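Local coordinates for protein D-glucosaminate-6-phosphate ammonia lyase (Salmonella typhimurium, PDB 7LCE) that is a pyridoxal-phosphate protein of the aminotransferase-fold superfamily, related to selenocysteine synthases, with its cofactor joined covalently to the chain, at residues 185-196 against 203-211; 108-116 against 163-171. All blocks are in the same frame, centred on the assembly; numbering follows the deposited sequence.

Contact 1 of 2, residues 185-196 against 203-211; sequences PLIVDAAAEEDL and GADMVIYSG
Y209 reaches across from the end of strand 206-210 to the loop after strand 186-189. Its CB lies 4.1 Å from A190 O. CD2 comes closer to the same oxygen and also meets E193 O, which sits in the ring plane at the edge. One ring face is met near its rim by A190 CB. At the tip, OH donates a hydrogen bond to D195 O, in the plane of that carbonyl. CG is anti to the carbonyl carbon (chi1 -66°), which brings the ring alongside this loop, with its edge toward E193 O and D195 O. F222 and W199 also pack on Y209. The D195 carboxylate takes no part in this bond; its OD1 accepts a hydrogen bond from G198 N at the start of helix 198-201.

The two strands run parallel, with a crossing angle of -15°. M206 N bonds to L186 O, V188 N to M206 O (2.8 Å) and I208 N to V188 O (3.0 Å). A190 N then bonds to I208 O, and S210 N to A191 O. At the other end, L186 N is held by D205 OD2 at 2.8 Å, on the anti lone pair of that oxygen.

I187, M206 and I208 share one face of the sheet with D189. The side chains of I187 and M206 lie side by side, with CG1 of I187 3.7 Å from CE of M206. CD1 of I208 touches CG2 of I187 at 3.6 Å. V188 and V207 project from the other face, where V188 CG2 meets A204 CB at 3.6 Å.

S210 OG bonds to the phosphate oxygen OP2 of the modified lysine at position 213. This beta-alpha-beta unit, joined through helix 198-201, belongs to the central sheet beside the cofactor site of the fold type I pyridoxal-phosphate family.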
# COMPACT_ATOMS: atom_id res chain seq x y z
N PRO A 185 17.06 24.75 13.28
CA PRO A 185 17.98 24.85 14.42
C PRO A 185 19.23 24.02 14.19
O PRO A 185 19.17 22.91 13.64
CB PRO A 185 17.15 24.31 15.59
CG PRO A 185 16.20 23.36 14.96
CD PRO A 185 15.87 23.95 13.61
N LEU A 186 20.37 24.56 14.62
CA LEU A 186 21.64 23.86 14.55
C LEU A 186 21.99 23.32 15.93
O LEU A 186 22.03 24.08 16.91
CB LEU A 186 22.76 24.77 14.05
CG LEU A 186 24.16 24.17 14.14
CD1 LEU A 186 24.25 22.89 13.33
CD2 LEU A 186 25.22 25.17 13.70
N ILE A 187 22.25 22.02 16.01
CA ILE A 187 22.57 21.35 17.26
C ILE A 187 24.03 20.95 17.22
O ILE A 187 24.50 20.38 16.23
CB ILE A 187 21.66 20.12 17.48
CG1 ILE A 187 20.19 20.53 17.42
CG2 ILE A 187 21.97 19.44 18.80
CD1 ILE A 187 19.23 19.38 17.59
N VAL A 188 24.76 21.25 18.30
CA VAL A 188 26.18 20.96 18.39
C VAL A 188 26.41 20.03 19.57
O VAL A 188 25.99 20.32 20.69
CB VAL A 188 27.02 22.24 18.54
CG1 VAL A 188 28.46 21.89 18.86
CG2 VAL A 188 26.94 23.07 17.28
N ASP A 189 27.06 18.91 19.31
CA ASP A 189 27.48 17.98 20.35
C ASP A 189 28.90 18.33 20.75
O ASP A 189 29.85 18.04 20.02
CB ASP A 189 27.37 16.54 19.86
CG ASP A 189 27.90 15.53 20.86
OD1 ASP A 189 28.12 15.89 22.04
OD2 ASP A 189 28.08 14.36 20.47
N ALA A 190 29.05 18.95 21.92
CA ALA A 190 30.37 19.30 22.45
C ALA A 190 30.53 18.70 23.83
O ALA A 190 30.83 19.40 24.80
CB ALA A 190 30.55 20.82 22.49
N ALA A 191 30.33 17.38 23.93
CA ALA A 191 30.24 16.72 25.23
C ALA A 191 31.53 16.86 26.02
O ALA A 191 31.52 17.22 27.20
CB ALA A 191 29.87 15.25 25.04
N ALA A 192 32.66 16.58 25.38
CA ALA A 192 33.96 16.61 26.05
C ALA A 192 34.63 17.98 25.98
O ALA A 192 35.71 18.15 26.56
CB ALA A 192 34.88 15.55 25.45
N GLU A 193 34.02 18.94 25.29
CA GLU A 193 34.64 20.25 25.13
C GLU A 193 34.62 21.03 26.43
O GLU A 193 33.63 21.05 27.16
CB GLU A 193 33.91 21.03 24.04
CG GLU A 193 34.18 20.53 22.64
CD GLU A 193 35.60 20.80 22.20
OE1 GLU A 193 36.03 21.98 22.27
OE2 GLU A 193 36.29 19.84 21.79
N GLU A 194 35.74 21.70 26.72
CA GLU A 194 35.83 22.61 27.84
C GLU A 194 35.56 24.06 27.44
O GLU A 194 35.41 24.91 28.32
CB GLU A 194 37.20 22.52 28.51
CG GLU A 194 37.48 21.17 29.16
CD GLU A 194 38.88 21.09 29.75
OE1 GLU A 194 39.78 21.78 29.25
OE2 GLU A 194 39.07 20.32 30.72
N ASP A 195 35.50 24.35 26.14
CA ASP A 195 35.18 25.69 25.67
C ASP A 195 33.68 25.92 25.86
O ASP A 195 32.86 25.38 25.11
CB ASP A 195 35.58 25.83 24.20
CG ASP A 195 35.40 27.25 23.68
OD1 ASP A 195 35.03 28.14 24.47
OD2 ASP A 195 35.65 27.46 22.47
N LEU A 196 33.33 26.73 26.86
CA LEU A 196 31.93 26.95 27.19
C LEU A 196 31.28 27.99 26.28
O LEU A 196 30.08 27.90 26.01
CB LEU A 196 31.80 27.38 28.65
CG LEU A 196 31.95 26.27 29.69
CD1 LEU A 196 32.31 26.85 31.04
CD2 LEU A 196 30.67 25.48 29.78
N GLY A 203 27.04 30.88 16.60
CA GLY A 203 25.70 30.95 16.06
C GLY A 203 24.88 29.68 16.19
O GLY A 203 23.77 29.62 15.66
N ALA A 204 25.41 28.66 16.87
CA ALA A 204 24.65 27.44 17.07
C ALA A 204 23.45 27.70 17.97
O ALA A 204 23.50 28.51 18.89
CB ALA A 204 25.54 26.36 17.69
N ASP A 205 22.35 27.00 17.68
CA ASP A 205 21.12 27.22 18.44
C ASP A 205 21.11 26.45 19.75
O ASP A 205 20.65 26.99 20.77
CB ASP A 205 19.91 26.85 17.58
CG ASP A 205 19.75 27.76 16.37
OD1 ASP A 205 19.53 28.97 16.56
OD2 ASP A 205 19.87 27.26 15.23
N MET A 206 21.59 25.21 19.76
CA MET A 206 21.65 24.41 20.98
C MET A 206 22.97 23.65 21.02
O MET A 206 23.31 22.93 20.08
CB MET A 206 20.48 23.42 21.05
CG MET A 206 19.11 24.06 21.18
SD MET A 206 17.76 22.87 21.11
CE MET A 206 17.72 22.46 19.36
N VAL A 207 23.71 23.81 22.12
CA VAL A 207 24.99 23.15 22.33
C VAL A 207 24.91 22.29 23.59
O VAL A 207 24.36 22.73 24.60
CB VAL A 207 26.14 24.17 22.43
CG1 VAL A 207 27.48 23.47 22.51
CG2 VAL A 207 26.10 25.13 21.25
N ILE A 208 25.46 21.08 23.52
CA ILE A 208 25.35 20.09 24.59
C ILE A 208 26.73 19.83 25.17
O ILE A 208 27.69 19.58 24.43
CB ILE A 208 24.72 18.78 24.09
CG1 ILE A 208 23.27 19.01 23.64
CG2 ILE A 208 24.78 17.72 25.17
CD1 ILE A 208 23.13 19.35 22.18
N TYR A 209 26.83 19.89 26.50
CA TYR A 209 28.05 19.58 27.23
C TYR A 209 27.78 18.47 28.23
O TYR A 209 26.63 18.18 28.59
CB TYR A 209 28.59 20.81 27.97
CG TYR A 209 29.08 21.93 27.07
CD1 TYR A 209 28.20 22.88 26.57
CD2 TYR A 209 30.42 22.05 26.75
CE1 TYR A 209 28.64 23.90 25.76
CE2 TYR A 209 30.87 23.06 25.93
CZ TYR A 209 29.98 23.99 25.44
OH TYR A 209 30.43 25.01 24.63
N SER A 210 28.86 17.84 28.69
CA SER A 210 28.80 16.83 29.74
C SER A 210 29.46 17.38 31.00
O SER A 210 30.66 17.67 31.00
CB SER A 210 29.49 15.54 29.30
OG SER A 210 29.61 14.64 30.39
N GLY A 211 28.67 17.52 32.07
CA GLY A 211 29.19 18.10 33.29
C GLY A 211 30.25 17.24 33.96
O GLY A 211 31.19 17.75 34.56

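Contact 2 of 2, residues 108-116 against 163-171; sequences MLRGHNVDY and HCVQKGMLS
G111 O accepts a nearly straight hydrogen bond from V165 N (3.0 Å, 176° at the hydrogen). The donor is tilted 29° from the carbonyl plane. CG2 of V165 touches the same oxygen at 3.4 Å. G111 has no side chain, and M169 SD comes to 3.7 Å from its CA. The M169 chain bends at chi2 (-65°) and again at chi3, which sets SD against that CA. L109 slides past it in the opposite direction, with CD1 3.7 Å from M169 CB, while CD2 meets L170 CD1.

The H112 ring receives C164 SG obliquely, 4.2 Å from its centroid. L109 CD1 lies over one face of this ring, offset toward the rim. V114 and H163 cross at about a right angle, with their CB atoms 3.7 Å apart. CG1 of V114 also packs on C164 SG. D115 O stands over the centre of one face of the H163 ring, and Y116 CB approaches that ring obliquely.

Segment 108-116 takes in the end of strand 105-109 and the 3-10 turn after it; 163-171 is in the loop after strand 153-159. The two strands are parallel neighbours in the central alpha/beta sheet, and the contact joins the chain beyond their C-terminal ends.

Behind the first shell, Y158 meets the H112 ring edge-to-face, and V159 packs on H112 and C164. N113 O bonds to S137 OG of the second subunit, and D115 N to N138 OD1 of that subunit, whose N138 also packs on H163.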
# COMPACT_ATOMS: atom_id res chain seq x y z
N MET A 108 23.39 15.34 9.39
CA MET A 108 24.72 15.40 9.97
C MET A 108 25.71 14.79 8.99
O MET A 108 25.34 14.09 8.04
CB MET A 108 24.78 14.67 11.31
CG MET A 108 24.49 13.19 11.22
SD MET A 108 24.56 12.38 12.82
CE MET A 108 26.29 12.56 13.24
N LEU A 109 26.99 15.07 9.23
CA LEU A 109 28.05 14.50 8.40
C LEU A 109 28.21 13.02 8.69
O LEU A 109 28.14 12.58 9.85
CB LEU A 109 29.37 15.22 8.67
CG LEU A 109 29.48 16.71 8.36
CD1 LEU A 109 30.87 17.21 8.69
CD2 LEU A 109 29.14 16.97 6.90
N ARG A 110 28.43 12.23 7.63
CA ARG A 110 28.73 10.82 7.82
C ARG A 110 30.00 10.64 8.64
O ARG A 110 30.11 9.72 9.46
CB ARG A 110 28.84 10.11 6.47
CG ARG A 110 29.37 8.69 6.56
CD ARG A 110 29.26 7.95 5.24
NE ARG A 110 27.93 7.39 5.05
CZ ARG A 110 26.99 7.93 4.29
NH1 ARG A 110 27.21 9.04 3.60
NH2 ARG A 110 25.80 7.33 4.20
N GLY A 111 30.98 11.52 8.44
CA GLY A 111 32.19 11.48 9.24
C GLY A 111 31.98 11.79 10.70
O GLY A 111 32.90 11.58 11.50
N HIS A 112 30.80 12.29 11.08
CA HIS A 112 30.49 12.58 12.47
C HIS A 112 29.63 11.52 13.14
O HIS A 112 29.38 11.62 14.34
CB HIS A 112 29.79 13.94 12.57
CG HIS A 112 30.71 15.10 12.34
ND1 HIS A 112 30.31 16.41 12.51
CD2 HIS A 112 32.00 15.15 11.96
CE1 HIS A 112 31.32 17.22 12.24
NE2 HIS A 112 32.36 16.48 11.90
N ASN A 113 29.17 10.52 12.39
CA ASN A 113 28.39 9.44 12.99
C ASN A 113 29.34 8.55 13.78
O ASN A 113 29.89 7.58 13.24
CB ASN A 113 27.65 8.64 11.92
CG ASN A 113 26.60 7.72 12.51
OD1 ASN A 113 26.70 7.29 13.66
ND2 ASN A 113 25.57 7.42 11.72
N VAL A 114 29.52 8.85 15.07
CA VAL A 114 30.57 8.24 15.86
C VAL A 114 29.97 7.41 16.99
O VAL A 114 28.82 7.60 17.40
CB VAL A 114 31.54 9.29 16.42
CG1 VAL A 114 32.29 9.97 15.29
CG2 VAL A 114 30.78 10.31 17.25
N ASP A 115 30.78 6.49 17.50
CA ASP A 115 30.44 5.63 18.62
C ASP A 115 31.32 6.03 19.80
O ASP A 115 32.55 5.90 19.73
CB ASP A 115 30.65 4.15 18.27
CG ASP A 115 30.01 3.20 19.27
OD1 ASP A 115 30.21 3.39 20.49
OD2 ASP A 115 29.33 2.24 18.84
N TYR A 116 30.70 6.51 20.88
CA TYR A 116 31.41 6.92 22.09
C TYR A 116 31.17 5.94 23.24
O TYR A 116 31.16 6.34 24.40
CB TYR A 116 30.99 8.33 22.50
CG TYR A 116 29.50 8.53 22.59
CD1 TYR A 116 28.80 8.15 23.73
CD2 TYR A 116 28.78 9.09 21.54
CE1 TYR A 116 27.43 8.32 23.82
CE2 TYR A 116 27.41 9.27 21.63
CZ TYR A 116 26.74 8.88 22.77
OH TYR A 116 25.38 9.05 22.88
N HIS A 163 36.56 11.57 18.17
CA HIS A 163 35.95 10.42 17.50
C HIS A 163 35.62 10.73 16.04
O HIS A 163 35.66 9.83 15.20
CB HIS A 163 34.66 10.01 18.22
CG HIS A 163 34.87 9.43 19.59
ND1 HIS A 163 35.68 8.33 19.81
CD2 HIS A 163 34.36 9.77 20.79
CE1 HIS A 163 35.66 8.03 21.09
NE2 HIS A 163 34.87 8.89 21.71
N CYS A 164 35.29 11.98 15.74
CA CYS A 164 34.88 12.35 14.39
C CYS A 164 36.07 12.37 13.44
O CYS A 164 37.23 12.51 13.84
CB CYS A 164 34.20 13.71 14.39
SG CYS A 164 32.77 13.82 15.46
N VAL A 165 35.77 12.22 12.15
CA VAL A 165 36.79 12.37 11.12
C VAL A 165 37.26 13.81 11.11
O VAL A 165 36.46 14.75 11.06
CB VAL A 165 36.23 11.95 9.75
CG1 VAL A 165 37.31 12.05 8.68
CG2 VAL A 165 35.68 10.53 9.81
N GLN A 166 38.58 14.00 11.18
CA GLN A 166 39.14 15.35 11.32
C GLN A 166 39.16 16.07 9.98
O GLN A 166 38.43 17.04 9.77
CB GLN A 166 40.54 15.27 11.94
CG GLN A 166 40.57 14.59 13.30
CD GLN A 166 39.78 15.35 14.35
OE1 GLN A 166 39.64 16.58 14.28
NE2 GLN A 166 39.25 14.63 15.33
N LYS A 167 40.00 15.61 9.05
CA LYS A 167 40.15 16.29 7.77
C LYS A 167 39.09 15.82 6.78
O LYS A 167 38.58 14.70 6.85
CB LYS A 167 41.55 16.06 7.19
CG LYS A 167 42.64 16.84 7.91
CD LYS A 167 43.98 16.70 7.21
CE LYS A 167 45.08 17.42 7.97
NZ LYS A 167 46.39 17.36 7.25
N GLY A 168 38.75 16.72 5.85
CA GLY A 168 37.78 16.45 4.81
C GLY A 168 36.36 16.79 5.16
O GLY A 168 35.48 16.69 4.29
N MET A 169 36.09 17.21 6.39
CA MET A 169 34.75 17.53 6.85
C MET A 169 34.49 19.03 6.75
O MET A 169 35.42 19.83 6.66
CB MET A 169 34.53 17.04 8.28
CG MET A 169 34.73 15.54 8.46
SD MET A 169 33.53 14.54 7.57
CE MET A 169 34.51 13.97 6.19
N LEU A 170 33.21 19.39 6.79
CA LEU A 170 32.82 20.79 6.73
C LEU A 170 33.12 21.48 8.05
O LEU A 170 33.22 20.85 9.11
CB LEU A 170 31.34 20.91 6.39
CG LEU A 170 30.93 20.39 5.01
CD1 LEU A 170 29.42 20.37 4.87
CD2 LEU A 170 31.55 21.25 3.92
N SER A 171 33.25 22.80 7.99
CA SER A 171 33.51 23.60 9.17
C SER A 171 32.22 23.92 9.91
O SER A 171 31.12 23.80 9.36
CB SER A 171 34.24 24.89 8.80
OG SER A 171 33.39 25.73 8.04

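In the fold
Going along the chain, contact 2 comes first. It closes a loop of 46 residues that holds helix 120-126, strand 130-134, helix 142-147 and strand 153-159. Helix 172-181 then leads into strand 186-189. Contact 1 opens there and closes across six residues, four of them in helix 198-201. The two loops follow in series and neither nest nor cross. Both contacts reach the same mixed sheet, in which strand 153-159 lies between strands 105-109 and 186-189. Their centres are about 15 Å apart and their nearest atoms about 5 Å, without touching. Contact 1 is internal to the chain, while contact 2 also borders the second subunit.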